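Local coordinates for axin interactor, dorsalization-associated protein (Danio rerio, PDB 2QZQ), which acts as a ventralizing factor in the embryo, binding axin, disrupting its homodimerization and so inhibiting axin-mediated JNK activation, at residues F88-Y93 and S101-A106; D62-F67 and K140-H145; P5-E10 and Q74-K79. All coordinates share one frame; numbering follows the deposited sequence.

Interaction 1: F88-Y93 and S101-A106; sequences FEFKHY and STKCFA
The aliphatic chain of Lys103 runs alongside the Phe90 ring in the same direction. Lys103 CB sits in the ring plane at its edge, 3.9 Å from Phe90 CD2, and the lysine CD continues past CE2 before NZ turns off to a salt bridge with Asp27. Cys104 SG lies 3.9 Å from Phe90 CB and 5.3 Å from the ring centroid, a sulfur-aromatic contact oblique to the ring. A beta bulge in the antiparallel hairpin is consistent with both neighbours meeting Phe90: its N donates to Cys104 O, but Phe90 O accepts from Lys103 N at 2.9 Å. This hairpin, its strands at 163°, contributes two adjacent strands to the beta sandwich of the protein's C2-type C-terminal domain. Toward the sandwich interior, Phe88 brings CD2 to within 3.6 Å of Ala106 O, which lies at the ring edge, and its side chain packs against Leu146. On the face bearing Glu89 and Phe105, Glu89 CG touches Phe105 CB at 4.0 Å, the carboxylate standing 84° from the phenyl plane. A water 2.7 Å from Glu89 OE2 donates to it and bonds Thr102 OG1; the same OE2 bonds Thr127. Lys91 runs extended past this threonine, CE 3.6 Å from Thr102 OG1, and its ammonium reaches Thr37.

Interaction 2: D62-F67 and K140-H145; sequences DTYIHF and KPLYLH
Pro141 meets Tyr64 through its backbone, the carbonyl O lying 3.7 Å from Tyr64 OH, a distance at which no hydrogen bond is formed. The proline is the centre of an inverse gamma turn, closed by a weak bond from Leu142 N to Lys140 O, and Leu142 follows directly. This leucine carries much of the contact with a single methyl group. A chi1 of -65° sets its CG beside the backbone N; from there CD2 comes obliquely to the phenol end of Tyr64, 3.7 Å from OH and 3.9 Å from CZ. The same CD2 reaches Thr63, 4.1 Å from its CB, where the two side chains cross at about a right angle. The Tyr143 side chain touches Val119 of strand 116-124, while its carbonyl O accepts a weak bond from His145 ND1 at 3.4 Å, which may steady the imidazole. Leu144 is buried and packs on Ile36 of strand 34-41. His145 then returns to Tyr64 at about a right angle, CE1 to CE1 at 4.0 Å, so that the tyrosine ring touches both Leu142 and His145. The contact bridges non-adjacent strands: strand 15-24 lies between 64-72 and 144-151, its Ile23 and Glu21 making backbone bonds to Ile65 and Phe67, while Leu25 just beyond it bonds Thr63, and Lys22 is a cation-pi partner of Tyr64.

Interaction 3: P5-E10 and Q74-K79; sequences PRLPSE and QRHLEK
At one end of the beta sandwich, the segment leading into strand 15-24 lies against the loop that leaves strand 64-72, with Leu7, Glu10, Gln74 and His76 doing most of the touching. Gln74 folds back about its CB-CG bond (chi2 -67°), and its NE2 gives a nearly straight 3.0 Å bond to Pro5 O, arriving from above the carbonyl plane; NE2 also bonds Glu72 O. A water joins the same Pro5 O to Gln74 OE1, donating to both. Leu7 crosses the glutamine obliquely, CD2 3.5 Å from Gln74 OE1 and CD1 3.4 Å from Gln74 C. His76 is held at its edge, where NE2 makes a weak 3.0 Å bond to Pro8 O, and over one face by Glu10 CB, a CH-pi contact 4.2 Å from the ring centroid. Beyond it, Glu10 OE1 forms a salt bridge to Lys79 NZ, modelled so short that its exact length is doubtful. An alanine in place of Glu10 would probably leave the Lys79 ammonium without its mate and His76 CE1 less covered. Lys79 belongs to the short 3-10 turn 77-79, and the whole is a surface contact between loops at the adjoining ends of two antiparallel strands of a C2-type sandwich.

In the fold
From the N terminus, residues 5-10 open interaction 3 just ahead of strand 15-24, and residues 62-67 open interaction 2 before interaction 3 closes at 74-79, so these two cross along the chain. Interaction 1 follows as a local hairpin of strands 85-94 and 99-109, lying wholly within the long loop that interaction 2 closes at 140-145. Interactions 1 and 2 touch in the sandwich interior: Phe90 CZ packs on Ile65 CD1 at 3.5 Å, and Phe88 CG on Leu144 CD2 at 3.6 Å. Interaction 3 stands apart, its centre about 26 Å from that of interaction 1 and on the opposite side of the domain's centre, tying loops at the far end.

Interaction 1: F88-Y93 and S101-A106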
loop_
_atom_site.group_PDB
_atom_site.type_symbol
_atom_site.label_atom_id
_atom_site.label_comp_id
_atom_site.label_asym_id
_atom_site.label_seq_id
_atom_site.Cartn_x
_atom_site.Cartn_y
_atom_site.Cartn_z
ATOM N N PHE A 88 3.072 0.458 -0.065
ATOM C CA PHE A 88 1.881 1.233 0.181
ATOM C C PHE A 88 2.410 2.501 0.814
ATOM O O PHE A 88 2.995 2.433 1.896
ATOM C CB PHE A 88 0.948 0.520 1.174
ATOM C CG PHE A 88 0.648 -0.893 0.781
ATOM C CD1 PHE A 88 -0.476 -1.197 0.036
ATOM C CD2 PHE A 88 1.551 -1.911 1.094
ATOM C CE1 PHE A 88 -0.728 -2.528 -0.371
ATOM C CE2 PHE A 88 1.300 -3.214 0.704
ATOM C CZ PHE A 88 0.176 -3.517 -0.046
ATOM N N GLU A 89 2.290 3.610 0.090
ATOM C CA GLU A 89 2.769 4.921 0.573
ATOM C C GLU A 89 1.557 5.773 0.868
ATOM O O GLU A 89 0.754 5.993 -0.018
ATOM C CB GLU A 89 3.599 5.618 -0.487
ATOM C CG GLU A 89 4.923 4.931 -0.800
ATOM C CD GLU A 89 5.663 5.649 -1.900
ATOM O OE1 GLU A 89 5.284 5.467 -3.079
ATOM O OE2 GLU A 89 6.595 6.402 -1.573
ATOM N N PHE A 90 1.451 6.238 2.109
ATOM C CA PHE A 90 0.354 7.075 2.535
ATOM C C PHE A 90 0.740 8.525 2.277
ATOM O O PHE A 90 1.771 9.001 2.757
ATOM C CB PHE A 90 0.054 6.853 4.002
ATOM C CG PHE A 90 -1.032 7.748 4.543
ATOM C CD1 PHE A 90 -2.346 7.339 4.532
ATOM C CD2 PHE A 90 -0.714 9.018 5.051
ATOM C CE1 PHE A 90 -3.349 8.187 5.040
ATOM C CE2 PHE A 90 -1.678 9.850 5.545
ATOM C CZ PHE A 90 -3.011 9.434 5.549
ATOM N N LYS A 91 -0.088 9.193 1.470
ATOM C CA LYS A 91 0.172 10.566 1.047
ATOM C C LYS A 91 -0.973 11.474 1.456
ATOM O O LYS A 91 -2.121 11.039 1.563
ATOM C CB LYS A 91 0.366 10.591 -0.456
ATOM C CG LYS A 91 1.679 9.870 -0.903
ATOM C CD LYS A 91 1.833 9.891 -2.390
ATOM C CE LYS A 91 2.991 9.039 -2.849
ATOM N NZ LYS A 91 2.984 8.954 -4.345
ATOM N N HIS A 92 -0.656 12.754 1.671
ATOM C CA HIS A 92 -1.635 13.706 2.160
ATOM C C HIS A 92 -1.163 15.124 1.810
ATOM O O HIS A 92 0.035 15.359 1.521
ATOM C CB HIS A 92 -1.925 13.517 3.671
ATOM C CG HIS A 92 -0.769 13.864 4.569
ATOM N ND1 HIS A 92 0.447 13.210 4.516
ATOM C CD2 HIS A 92 -0.637 14.814 5.521
ATOM C CE1 HIS A 92 1.274 13.746 5.396
ATOM N NE2 HIS A 92 0.638 14.714 6.024
ATOM N N TYR A 93 -2.123 16.041 1.830
ATOM C CA TYR A 93 -1.868 17.438 1.462
ATOM C C TYR A 93 -1.438 18.210 2.694
ATOM O O TYR A 93 -2.170 18.231 3.677
ATOM C CB TYR A 93 -3.165 18.066 0.915
ATOM C CG TYR A 93 -3.019 19.549 0.598
ATOM C CD1 TYR A 93 -2.300 19.955 -0.519
ATOM C CD2 TYR A 93 -3.582 20.522 1.428
ATOM C CE1 TYR A 93 -2.153 21.324 -0.840
ATOM C CE2 TYR A 93 -3.451 21.885 1.119
ATOM C CZ TYR A 93 -2.728 22.275 -0.007
ATOM O OH TYR A 93 -2.575 23.621 -0.324
ATOM N N SER A 101 2.656 15.285 0.402
ATOM C CA SER A 101 3.824 14.746 1.077
ATOM C C SER A 101 3.528 13.258 1.307
ATOM O O SER A 101 2.384 12.878 1.518
ATOM C CB SER A 101 4.017 15.463 2.414
ATOM O OG SER A 101 5.036 14.877 3.245
ATOM N N THR A 102 4.562 12.438 1.202
ATOM C CA THR A 102 4.506 11.055 1.655
ATOM C C THR A 102 4.821 11.093 3.145
ATOM O O THR A 102 5.855 11.599 3.545
ATOM C CB THR A 102 5.555 10.200 0.960
ATOM O OG1 THR A 102 5.364 10.277 -0.452
ATOM C CG2 THR A 102 5.421 8.754 1.403
ATOM N N LYS A 103 3.905 10.601 3.966
ATOM C CA LYS A 103 4.077 10.605 5.409
ATOM C C LYS A 103 4.824 9.360 5.849
ATOM O O LYS A 103 5.711 9.396 6.706
ATOM C CB LYS A 103 2.692 10.572 6.046
ATOM C CG LYS A 103 2.672 10.641 7.578
ATOM C CD LYS A 103 1.201 10.797 8.003
ATOM C CE LYS A 103 1.065 10.969 9.476
ATOM N NZ LYS A 103 1.516 12.352 9.823
ATOM N N CYS A 104 4.438 8.233 5.269
ATOM C CA CYS A 104 4.951 6.949 5.751
ATOM C C CYS A 104 4.644 5.895 4.714
ATOM O O CYS A 104 3.913 6.147 3.754
ATOM C CB CYS A 104 4.304 6.607 7.104
ATOM S SG CYS A 104 2.462 6.565 7.051
ATOM N N PHE A 105 5.233 4.716 4.890
ATOM C CA PHE A 105 5.015 3.621 3.966
ATOM C C PHE A 105 5.012 2.256 4.673
ATOM O O PHE A 105 5.501 2.088 5.806
ATOM C CB PHE A 105 6.060 3.637 2.849
ATOM C CG PHE A 105 7.473 3.305 3.327
ATOM C CD1 PHE A 105 8.262 4.269 3.939
ATOM C CD2 PHE A 105 7.985 2.021 3.171
ATOM C CE1 PHE A 105 9.557 3.972 4.363
ATOM C CE2 PHE A 105 9.293 1.695 3.593
ATOM C CZ PHE A 105 10.075 2.662 4.195
ATOM N N ALA A 106 4.435 1.289 3.981
ATOM C CA ALA A 106 4.421 -0.102 4.429
ATOM C C ALA A 106 4.827 -0.881 3.206
ATOM O O ALA A 106 4.632 -0.430 2.075
ATOM C CB ALA A 106 3.005 -0.515 4.869
HETATM O O HOH W 1 7.237 8.980 -1.905
#

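Interaction 2: D62-F67 and K140-H145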
loop_
_atom_site.group_PDB
_atom_site.type_symbol
_atom_site.label_atom_id
_atom_site.label_comp_id
_atom_site.label_asym_id
_atom_site.label_seq_id
_atom_site.Cartn_x
_atom_site.Cartn_y
_atom_site.Cartn_z
ATOM N N ASP A 62 -10.353 9.889 14.407
ATOM C CA ASP A 62 -9.194 10.419 15.104
ATOM C C ASP A 62 -7.906 9.654 14.740
ATOM O O ASP A 62 -6.879 10.264 14.407
ATOM C CB ASP A 62 -9.399 10.324 16.618
ATOM C CG ASP A 62 -10.491 11.268 17.148
ATOM O OD1 ASP A 62 -11.179 11.968 16.362
ATOM O OD2 ASP A 62 -10.631 11.300 18.387
ATOM N N THR A 63 -7.962 8.322 14.803
ATOM C CA THR A 63 -6.744 7.522 14.606
ATOM C C THR A 63 -6.820 6.525 13.434
ATOM O O THR A 63 -5.880 5.765 13.210
ATOM C CB THR A 63 -6.309 6.798 15.897
ATOM O OG1 THR A 63 -7.328 5.869 16.270
ATOM C CG2 THR A 63 -6.121 7.770 17.032
ATOM N N TYR A 64 -7.909 6.564 12.664
ATOM C CA TYR A 64 -8.023 5.755 11.453
ATOM C C TYR A 64 -8.589 6.522 10.275
ATOM O O TYR A 64 -9.439 7.388 10.427
ATOM C CB TYR A 64 -8.875 4.482 11.691
ATOM C CG TYR A 64 -8.172 3.455 12.527
ATOM C CD1 TYR A 64 -7.331 2.513 11.940
ATOM C CD2 TYR A 64 -8.305 3.463 13.923
ATOM C CE1 TYR A 64 -6.641 1.588 12.731
ATOM C CE2 TYR A 64 -7.613 2.542 14.724
ATOM C CZ TYR A 64 -6.804 1.600 14.110
ATOM O OH TYR A 64 -6.130 0.700 14.885
ATOM N N ILE A 65 -8.090 6.188 9.094
ATOM C CA ILE A 65 -8.698 6.601 7.852
ATOM C C ILE A 65 -9.146 5.319 7.189
ATOM O O ILE A 65 -8.340 4.412 6.966
ATOM C CB ILE A 65 -7.700 7.377 6.972
ATOM C CG1 ILE A 65 -7.423 8.737 7.618
ATOM C CG2 ILE A 65 -8.237 7.586 5.540
ATOM C CD1 ILE A 65 -6.030 9.230 7.359
ATOM N N HIS A 66 -10.445 5.247 6.900
ATOM C CA HIS A 66 -11.042 4.093 6.223
ATOM C C HIS A 66 -11.042 4.301 4.710
ATOM O O HIS A 66 -11.426 5.368 4.223
ATOM C CB HIS A 66 -12.450 3.829 6.776
ATOM C CG HIS A 66 -12.445 3.514 8.239
ATOM N ND1 HIS A 66 -12.438 4.488 9.210
ATOM C CD2 HIS A 66 -12.355 2.337 8.889
ATOM C CE1 HIS A 66 -12.356 3.925 10.401
ATOM N NE2 HIS A 66 -12.301 2.619 10.231
ATOM N N PHE A 67 -10.565 3.285 3.986
ATOM C CA PHE A 67 -10.441 3.296 2.542
ATOM C C PHE A 67 -11.471 2.375 1.901
ATOM O O PHE A 67 -12.223 2.810 1.003
ATOM C CB PHE A 67 -9.031 2.838 2.111
ATOM C CG PHE A 67 -7.989 3.931 2.172
ATOM C CD1 PHE A 67 -7.655 4.667 1.032
ATOM C CD2 PHE A 67 -7.375 4.254 3.386
ATOM C CE1 PHE A 67 -6.699 5.695 1.107
ATOM C CE2 PHE A 67 -6.429 5.287 3.475
ATOM C CZ PHE A 67 -6.087 6.011 2.334
ATOM N N LYS A 140 2.849 2.355 18.753
ATOM C CA LYS A 140 1.411 2.161 18.985
ATOM C C LYS A 140 0.812 1.140 17.993
ATOM O O LYS A 140 1.291 0.985 16.855
ATOM C CB LYS A 140 0.667 3.491 18.926
ATOM C CG LYS A 140 0.988 4.416 20.108
ATOM C CD LYS A 140 0.242 5.722 19.996
ATOM C CE LYS A 140 0.253 6.454 21.335
ATOM N NZ LYS A 140 -0.415 7.786 21.245
ATOM N N PRO A 141 -0.237 0.419 18.428
ATOM C CA PRO A 141 -0.839 -0.590 17.565
ATOM C C PRO A 141 -1.711 0.070 16.486
ATOM O O PRO A 141 -2.923 -0.169 16.406
ATOM C CB PRO A 141 -1.676 -1.427 18.545
ATOM C CG PRO A 141 -2.060 -0.453 19.617
ATOM C CD PRO A 141 -0.898 0.494 19.746
ATOM N N LEU A 142 -1.081 0.909 15.670
ATOM C CA LEU A 142 -1.729 1.601 14.570
ATOM C C LEU A 142 -1.045 1.152 13.291
ATOM O O LEU A 142 0.128 1.503 13.031
ATOM C CB LEU A 142 -1.604 3.132 14.759
ATOM C CG LEU A 142 -2.350 3.655 15.987
ATOM C CD1 LEU A 142 -1.907 5.111 16.306
ATOM C CD2 LEU A 142 -3.874 3.561 15.771
ATOM N N TYR A 143 -1.772 0.351 12.523
ATOM C CA TYR A 143 -1.240 -0.390 11.375
ATOM C C TYR A 143 -2.007 -0.092 10.104
ATOM O O TYR A 143 -3.108 0.460 10.134
ATOM C CB TYR A 143 -1.384 -1.901 11.641
ATOM C CG TYR A 143 -0.586 -2.434 12.819
ATOM C CD1 TYR A 143 0.780 -2.668 12.688
ATOM C CD2 TYR A 143 -1.210 -2.770 14.024
ATOM C CE1 TYR A 143 1.529 -3.175 13.728
ATOM C CE2 TYR A 143 -0.470 -3.271 15.094
ATOM C CZ TYR A 143 0.903 -3.474 14.930
ATOM O OH TYR A 143 1.668 -3.989 15.934
ATOM N N LEU A 144 -1.450 -0.509 8.984
ATOM C CA LEU A 144 -2.217 -0.639 7.746
ATOM C C LEU A 144 -2.911 -2.010 7.753
ATOM O O LEU A 144 -2.250 -3.040 7.898
ATOM C CB LEU A 144 -1.288 -0.511 6.533
ATOM C CG LEU A 144 -1.898 -0.678 5.142
ATOM C CD1 LEU A 144 -2.891 0.475 4.799
ATOM C CD2 LEU A 144 -0.799 -0.816 4.094
ATOM N N HIS A 145 -4.235 -2.006 7.586
ATOM C CA HIS A 145 -5.038 -3.245 7.609
ATOM C C HIS A 145 -5.458 -3.557 6.202
ATOM O O HIS A 145 -6.128 -2.730 5.556
ATOM C CB HIS A 145 -6.303 -3.051 8.427
ATOM C CG HIS A 145 -6.075 -2.966 9.900
ATOM N ND1 HIS A 145 -5.495 -1.871 10.508
ATOM C CD2 HIS A 145 -6.374 -3.830 10.894
ATOM C CE1 HIS A 145 -5.439 -2.070 11.815
ATOM N NE2 HIS A 145 -5.973 -3.248 12.071
#

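Interaction 3: P5-E10 and Q74-K79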
loop_
_atom_site.group_PDB
_atom_site.type_symbol
_atom_site.label_atom_id
_atom_site.label_comp_id
_atom_site.label_asym_id
_atom_site.label_seq_id
_atom_site.Cartn_x
_atom_site.Cartn_y
_atom_site.Cartn_z
ATOM N N PRO A 5 -7.999 -1.887 -13.684
ATOM C CA PRO A 5 -8.856 -3.067 -13.590
ATOM C C PRO A 5 -7.986 -4.310 -13.369
ATOM O O PRO A 5 -6.804 -4.301 -13.727
ATOM C CB PRO A 5 -9.535 -3.153 -14.973
ATOM C CG PRO A 5 -9.102 -1.936 -15.752
ATOM C CD PRO A 5 -7.931 -1.313 -15.042
ATOM N N ARG A 6 -8.577 -5.343 -12.779
ATOM C CA ARG A 6 -7.971 -6.679 -12.708
ATOM C C ARG A 6 -7.496 -7.137 -14.104
ATOM O O ARG A 6 -8.206 -6.958 -15.108
ATOM C CB ARG A 6 -8.978 -7.671 -12.112
ATOM C CG ARG A 6 -8.397 -9.050 -11.735
ATOM C CD ARG A 6 -9.404 -9.889 -10.955
ATOM N NE ARG A 6 -9.895 -9.171 -9.784
ATOM C CZ ARG A 6 -10.960 -9.507 -9.062
ATOM N NH1 ARG A 6 -11.679 -10.577 -9.384
ATOM N NH2 ARG A 6 -11.305 -8.772 -8.006
ATOM N N LEU A 7 -6.274 -7.661 -14.169
ATOM C CA LEU A 7 -5.747 -8.248 -15.404
ATOM C C LEU A 7 -6.611 -9.430 -15.843
ATOM O O LEU A 7 -7.267 -10.072 -15.006
ATOM C CB LEU A 7 -4.299 -8.728 -15.219
ATOM C CG LEU A 7 -3.196 -7.691 -15.046
ATOM C CD1 LEU A 7 -1.902 -8.384 -14.758
ATOM C CD2 LEU A 7 -3.046 -6.791 -16.285
ATOM N N PRO A 8 -6.619 -9.730 -17.159
ATOM C CA PRO A 8 -7.354 -10.937 -17.556
ATOM C C PRO A 8 -6.703 -12.153 -16.892
ATOM O O PRO A 8 -5.475 -12.192 -16.754
ATOM C CB PRO A 8 -7.141 -11.012 -19.078
ATOM C CG PRO A 8 -5.974 -10.123 -19.377
ATOM C CD PRO A 8 -5.951 -9.061 -18.296
ATOM N N SER A 9 -7.510 -13.120 -16.481
ATOM C CA SER A 9 -6.969 -14.345 -15.907
ATOM C C SER A 9 -6.223 -15.178 -16.960
ATOM O O SER A 9 -6.563 -15.158 -18.144
ATOM C CB SER A 9 -8.063 -15.149 -15.209
ATOM O OG SER A 9 -9.033 -15.589 -16.135
ATOM N N GLU A 10 -5.159 -15.846 -16.521
ATOM C CA GLU A 10 -4.380 -16.736 -17.370
ATOM C C GLU A 10 -4.403 -18.123 -16.724
ATOM O O GLU A 10 -4.241 -18.256 -15.500
ATOM C CB GLU A 10 -2.948 -16.224 -17.582
ATOM C CG GLU A 10 -2.888 -15.084 -18.599
ATOM C CD GLU A 10 -1.527 -14.422 -18.707
ATOM O OE1 GLU A 10 -0.511 -15.104 -18.439
ATOM O OE2 GLU A 10 -1.470 -13.213 -19.083
ATOM N N GLN A 74 -0.902 -5.678 -10.746
ATOM C CA GLN A 74 -0.838 -5.710 -12.203
ATOM C C GLN A 74 0.207 -6.672 -12.754
ATOM O O GLN A 74 0.916 -6.371 -13.710
ATOM C CB GLN A 74 -0.614 -4.293 -12.738
ATOM C CG GLN A 74 -1.783 -3.368 -12.422
ATOM C CD GLN A 74 -3.045 -3.770 -13.166
ATOM O OE1 GLN A 74 -3.046 -3.834 -14.400
ATOM N NE2 GLN A 74 -4.118 -4.026 -12.436
ATOM N N ARG A 75 0.299 -7.841 -12.138
ATOM C CA ARG A 75 1.058 -8.940 -12.723
ATOM C C ARG A 75 0.637 -10.237 -12.057
ATOM O O ARG A 75 0.461 -10.294 -10.837
ATOM C CB ARG A 75 2.578 -8.737 -12.604
ATOM C CG ARG A 75 3.363 -9.547 -13.639
ATOM C CD ARG A 75 4.883 -9.583 -13.361
ATOM N NE ARG A 75 5.541 -8.347 -13.786
ATOM C CZ ARG A 75 6.858 -8.186 -13.914
ATOM N NH1 ARG A 75 7.691 -9.187 -13.662
ATOM N NH2 ARG A 75 7.345 -7.011 -14.302
ATOM N N HIS A 76 0.482 -11.280 -12.864
ATOM C CA HIS A 76 0.277 -12.632 -12.315
ATOM C C HIS A 76 1.418 -12.983 -11.369
ATOM O O HIS A 76 2.590 -12.775 -11.678
ATOM C CB HIS A 76 0.097 -13.665 -13.452
ATOM C CG HIS A 76 -1.109 -13.400 -14.300
ATOM N ND1 HIS A 76 -1.083 -12.541 -15.379
ATOM C CD2 HIS A 76 -2.385 -13.837 -14.200
ATOM C CE1 HIS A 76 -2.289 -12.477 -15.918
ATOM N NE2 HIS A 76 -3.100 -13.252 -15.218
ATOM N N LEU A 77 1.068 -13.477 -10.187
ATOM C CA LEU A 77 2.050 -13.689 -9.104
ATOM C C LEU A 77 3.263 -14.523 -9.503
ATOM O O LEU A 77 4.379 -14.187 -9.137
ATOM C CB LEU A 77 1.383 -14.279 -7.854
ATOM C CG LEU A 77 0.321 -13.444 -7.145
ATOM C CD1 LEU A 77 -0.204 -14.168 -5.913
ATOM C CD2 LEU A 77 0.862 -12.035 -6.807
ATOM N N GLU A 78 3.045 -15.589 -10.282
ATOM C CA GLU A 78 4.124 -16.504 -10.690
ATOM C C GLU A 78 5.168 -15.849 -11.597
ATOM O O GLU A 78 6.275 -16.385 -11.788
ATOM C CB GLU A 78 3.529 -17.773 -11.342
ATOM C CG GLU A 78 2.645 -18.608 -10.402
ATOM C CD GLU A 78 1.210 -18.129 -10.339
ATOM O OE1 GLU A 78 0.903 -17.118 -10.995
ATOM O OE2 GLU A 78 0.371 -18.756 -9.655
ATOM N N LYS A 79 4.835 -14.666 -12.121
ATOM C CA LYS A 79 5.728 -13.915 -13.012
ATOM C C LYS A 79 6.535 -12.820 -12.319
ATOM O O LYS A 79 7.430 -12.191 -12.935
ATOM C CB LYS A 79 4.936 -13.323 -14.173
ATOM C CG LYS A 79 4.350 -14.360 -15.102
ATOM C CD LYS A 79 3.443 -13.703 -16.117
ATOM C CE LYS A 79 2.612 -14.715 -16.880
ATOM N NZ LYS A 79 1.496 -14.011 -17.553
HETATM O O HOH W 2 -5.331 -3.606 -15.928
#